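Side-chain contacts in major capsid protein (Paramecium bursaria Chlorella virus 1, PDB 5TIP), which self-assembles as trimers into the large icosahedral capsid of the virus, a shell that contains 5040 copies of this glycoprotein: residues G330-N334 against K335-Y339; P392-V395 against L396-E400. All blocks are in the same frame, centred on the assembly; numbering follows the deposited sequence.

Contact 1. Residues G330-N334 against K335-Y339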
# COMPACT_ATOMS: atom_id res chain seq x y z
N GLY A 330 5.40 -25.96 2.73
CA GLY A 330 6.26 -24.81 2.56
C GLY A 330 5.52 -23.58 2.05
O GLY A 330 5.87 -22.45 2.40
N SER A 331 4.48 -23.79 1.24
CA SER A 331 3.69 -22.67 0.74
C SER A 331 2.90 -21.99 1.85
O SER A 331 2.52 -20.82 1.69
CB SER A 331 2.74 -23.16 -0.36
OG SER A 331 2.00 -24.28 0.07
N TYR A 332 2.64 -22.68 2.96
CA TYR A 332 1.97 -22.04 4.09
C TYR A 332 2.83 -20.95 4.70
O TYR A 332 2.35 -19.86 5.00
CB TYR A 332 1.60 -23.09 5.14
CG TYR A 332 1.25 -22.51 6.49
CD1 TYR A 332 -0.02 -22.01 6.74
CD2 TYR A 332 2.18 -22.47 7.52
CE1 TYR A 332 -0.35 -21.48 7.98
CE2 TYR A 332 1.87 -21.94 8.75
CZ TYR A 332 0.60 -21.45 8.98
OH TYR A 332 0.28 -20.92 10.21
N PHE A 333 4.12 -21.24 4.90
CA PHE A 333 5.02 -20.26 5.49
C PHE A 333 5.39 -19.15 4.52
O PHE A 333 5.89 -18.10 4.95
CB PHE A 333 6.29 -20.95 5.99
CG PHE A 333 6.04 -22.09 6.93
CD1 PHE A 333 5.86 -21.85 8.29
CD2 PHE A 333 5.99 -23.39 6.47
CE1 PHE A 333 5.62 -22.90 9.16
CE2 PHE A 333 5.76 -24.44 7.34
CZ PHE A 333 5.57 -24.20 8.68
N ASN A 334 5.16 -19.35 3.22
CA ASN A 334 5.48 -18.35 2.21
C ASN A 334 4.29 -17.47 1.86
O ASN A 334 4.48 -16.29 1.54
CB ASN A 334 6.01 -19.03 0.95
CG ASN A 334 6.31 -18.05 -0.17
OD1 ASN A 334 5.57 -17.96 -1.15
ND2 ASN A 334 7.41 -17.32 -0.03
N LYS A 335 3.08 -18.01 1.91
CA LYS A 335 1.87 -17.29 1.54
C LYS A 335 1.00 -16.92 2.73
O LYS A 335 0.60 -15.76 2.87
CB LYS A 335 1.05 -18.14 0.56
CG LYS A 335 1.74 -18.38 -0.77
CD LYS A 335 0.86 -19.22 -1.68
CE LYS A 335 1.52 -19.43 -3.03
NZ LYS A 335 1.05 -20.71 -3.64
N VAL A 336 0.70 -17.88 3.61
CA VAL A 336 -0.33 -17.68 4.62
C VAL A 336 0.22 -16.92 5.81
O VAL A 336 -0.41 -15.97 6.30
CB VAL A 336 -0.93 -19.03 5.04
CG1 VAL A 336 -2.02 -18.82 6.08
CG2 VAL A 336 -1.46 -19.75 3.83
N GLN A 337 1.38 -17.33 6.32
CA GLN A 337 2.00 -16.60 7.42
C GLN A 337 2.23 -15.14 7.07
O GLN A 337 1.94 -14.27 7.92
CB GLN A 337 3.29 -17.30 7.85
CG GLN A 337 3.08 -18.47 8.78
CD GLN A 337 2.80 -18.04 10.20
OE1 GLN A 337 3.30 -17.02 10.66
NE2 GLN A 337 2.00 -18.83 10.91
N PRO A 338 2.75 -14.78 5.89
CA PRO A 338 2.81 -13.35 5.55
C PRO A 338 1.44 -12.72 5.35
O PRO A 338 1.25 -11.55 5.71
CB PRO A 338 3.64 -13.34 4.26
CG PRO A 338 4.42 -14.60 4.30
CD PRO A 338 3.50 -15.60 4.91
N TYR A 339 0.48 -13.45 4.78
CA TYR A 339 -0.86 -12.89 4.60
C TYR A 339 -1.50 -12.54 5.94
O TYR A 339 -2.15 -11.49 6.07
CB TYR A 339 -1.75 -13.87 3.83
CG TYR A 339 -3.20 -13.42 3.71
CD1 TYR A 339 -3.60 -12.59 2.66
CD2 TYR A 339 -4.15 -13.81 4.63
CE1 TYR A 339 -4.92 -12.18 2.55
CE2 TYR A 339 -5.47 -13.40 4.53
CZ TYR A 339 -5.84 -12.58 3.48
OH TYR A 339 -7.15 -12.17 3.37

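Contact 2. Residues P392-V395 against L396-E400. With BGC (beta-D-glucopyranose), chain G; GLA (alpha-D-galactopyranose), chain B.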
# COMPACT_ATOMS: atom_id res chain seq x y z
N PRO A 392 9.91 -26.72 -20.28
CA PRO A 392 8.80 -25.89 -19.80
C PRO A 392 7.53 -26.68 -19.56
O PRO A 392 6.78 -26.35 -18.63
CB PRO A 392 8.63 -24.86 -20.93
CG PRO A 392 9.89 -24.92 -21.73
CD PRO A 392 10.39 -26.32 -21.61
N ALA A 393 7.27 -27.71 -20.36
CA ALA A 393 6.09 -28.53 -20.14
C ALA A 393 6.17 -29.29 -18.82
O ALA A 393 5.14 -29.52 -18.18
CB ALA A 393 5.90 -29.50 -21.31
N ALA A 394 7.37 -29.68 -18.40
CA ALA A 394 7.52 -30.38 -17.13
C ALA A 394 7.48 -29.42 -15.94
O ALA A 394 6.96 -29.78 -14.88
CB ALA A 394 8.82 -31.18 -17.12
N VAL A 395 8.01 -28.21 -16.10
CA VAL A 395 8.04 -27.26 -14.99
C VAL A 395 6.67 -26.63 -14.77
O VAL A 395 6.22 -26.47 -13.63
CB VAL A 395 9.13 -26.20 -15.22
CG1 VAL A 395 9.10 -25.15 -14.12
CG2 VAL A 395 10.50 -26.84 -15.30
N LEU A 396 5.97 -26.27 -15.85
CA LEU A 396 4.68 -25.61 -15.75
C LEU A 396 3.52 -26.57 -15.54
O LEU A 396 2.37 -26.12 -15.50
CB LEU A 396 4.42 -24.76 -16.99
CG LEU A 396 5.40 -23.61 -17.25
CD1 LEU A 396 5.02 -22.87 -18.52
CD2 LEU A 396 5.45 -22.66 -16.06
N GLY A 397 3.77 -27.87 -15.42
CA GLY A 397 2.70 -28.83 -15.22
C GLY A 397 3.09 -30.04 -14.41
O GLY A 397 3.21 -31.14 -14.95
N ASN A 398 3.28 -29.87 -13.10
CA ASN A 398 3.68 -30.97 -12.24
C ASN A 398 2.91 -30.87 -10.93
O ASN A 398 2.00 -30.05 -10.77
CB ASN A 398 5.19 -30.98 -12.02
CG ASN A 398 5.83 -32.29 -12.41
OD1 ASN A 398 5.75 -33.28 -11.68
ND2 ASN A 398 6.47 -32.31 -13.57
N THR A 399 3.28 -31.73 -9.98
CA THR A 399 2.56 -31.93 -8.74
C THR A 399 3.19 -31.11 -7.61
O THR A 399 4.14 -30.35 -7.80
CB THR A 399 2.51 -33.42 -8.40
OG1 THR A 399 3.85 -33.91 -8.22
CG2 THR A 399 1.84 -34.19 -9.52
N GLU A 400 2.64 -31.28 -6.40
CA GLU A 400 2.96 -30.38 -5.30
C GLU A 400 4.28 -30.71 -4.62
O GLU A 400 4.99 -29.79 -4.18
CB GLU A 400 1.84 -30.42 -4.25
CG GLU A 400 2.06 -29.48 -3.07
CD GLU A 400 1.12 -29.74 -1.92
OE1 GLU A 400 0.39 -30.75 -1.95
OE2 GLU A 400 1.11 -28.93 -0.97
C2 BGC G . 5.88 -33.84 -15.33
C3 BGC G . 6.21 -35.16 -16.01
C4 BGC G . 7.72 -35.30 -16.14
C5 BGC G . 8.38 -35.14 -14.78
C6 BGC G . 9.90 -35.26 -14.89
C1 BGC G . 6.66 -33.67 -14.03
O2 BGC G . 4.48 -33.78 -15.06
O3 BGC G . 5.65 -35.16 -17.32
O4 BGC G . 8.05 -36.58 -16.69
O5 BGC G . 8.06 -33.86 -14.23
O6 BGC G . 10.41 -34.16 -15.65
C1 GLA B . 2.46 -34.07 -19.79
C2 GLA B . 2.61 -32.62 -20.19
C3 GLA B . 2.83 -31.79 -18.93
C4 GLA B . 1.63 -31.99 -18.01
C5 GLA B . 1.47 -33.46 -17.67
C6 GLA B . 0.25 -33.71 -16.79
O2 GLA B . 3.73 -32.52 -21.06
O3 GLA B . 2.96 -30.40 -19.23
O4 GLA B . 0.47 -31.52 -18.69
O5 GLA B . 1.36 -34.22 -18.88
O6 GLA B . 0.27 -35.05 -16.28
O HOH W 1 3.27 -26.94 -12.05

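Contact 1. Residues G330-N334 against K335-Y339
Tyr332 meets Val336 and Gln337 at an irregular turn of one helix, where Tyr332 O takes two backbone N-H groups: that of Gln337 at 3.0 Å, a pi-type step, and that of Val336, more bent. Ser331 O, one residue earlier, accepts from Lys335 N in ordinary i to i+4 fashion. The widening precedes Pro338, which has no N-H to offer; its CG instead lies 3.2 Å from Asn334 O. With CG anti to the backbone N (chi1 164°), the Tyr332 ring leans obliquely across to the next turn. There its CD1 packs against Val336 CB at 3.5 Å, and CE1 reaches Val336 CG1. Gln337, folded back at chi2, runs its CG past Tyr332 CE2 and donates from NE2 to Tyr332 OH at 2.8 Å. That hydroxyl lies nearly in the amide plane, while ring and amide are turned 70° apart. Gln337 OE1 in turn accepts from Ser354 N. Tyr332 CD2 sits over the centre of the Phe333 ring, 3.7 Å above its plane. In the second jelly roll of this double jelly-roll capsid protein, the helix follows strand 322-329 and lies between strands of its own chain and the second subunit: Phe333 meets Trp263 and touches Phe325, Asn334 ND2 bonds to Pro347 O, and Ser331 OG and Asn334 OD1 bond to Tyr147 and Arg130 of the second subunit.

Contact 2. Residues P392-V395 against L396-E400
Asn398 folds its side-chain amide back onto the last turn of helix 392-395 and donates from ND2 to Ala394 O, 2.9 Å away and nearly straight at 167°. The same ND2 carries beta-D-glucopyranose through a 1.4 Å bond to sugar C1, so the one hydrogen left on this amide nitrogen goes to the helix carbonyl. Ala394 O lies close to the amide plane, an arrangement that should restrain rotation of the linkage. On the other amide end, Asn398 OD1 receives a weak bond from Thr399 N. Successive carbonyls of the helix find different donors. Pro392 O takes Leu396 N at 2.9 Å, with Leu396 CB and CG close beside that oxygen, and Ala393 O accepts from O3 of an alpha-D-galactopyranose at 2.6 Å. Gly397, which has no side chain to obstruct that galactose, offers its carbonyl to O2 of the glucose at 2.9 Å. A water accepts from Asn398 N at 3.1 Å and bonds weakly to Val395 O. The glucose is held by its bond to Asn398 and by hydrogen bonds to Gly397 O and Asp388 N. This glycan-bearing loop of the second jelly roll leads from the short helix to strand 402-404; Ala394 and Asn398 rest on Ile387 of strand 376-387, Val395 packs on Ala278 and Leu309, and Glu400 forms a salt bridge to Arg145 of the second subunit.

How the contacts relate
Both contacts are local turns of the C-terminal half of the chain; both are largely buried and both touch the second subunit of the trimer. The centre of contact 1 is about 17 Å and that of contact 2 about 31 Å from the centre of the chain, on the same side of it, and the two centres are 21 Å apart. Strands 322-329 and 376-387, neighbours of contacts 1 and 2 respectively, belong to one sheet. The deeper helix is knit by aromatic, aliphatic and amide side chains; in the outlying turn, backbone carbonyls, a glycosylated asparagine and sugar hydroxyls do most of the bonding. Burial there is partly by glycan, whereas contact 1 is enclosed by protein.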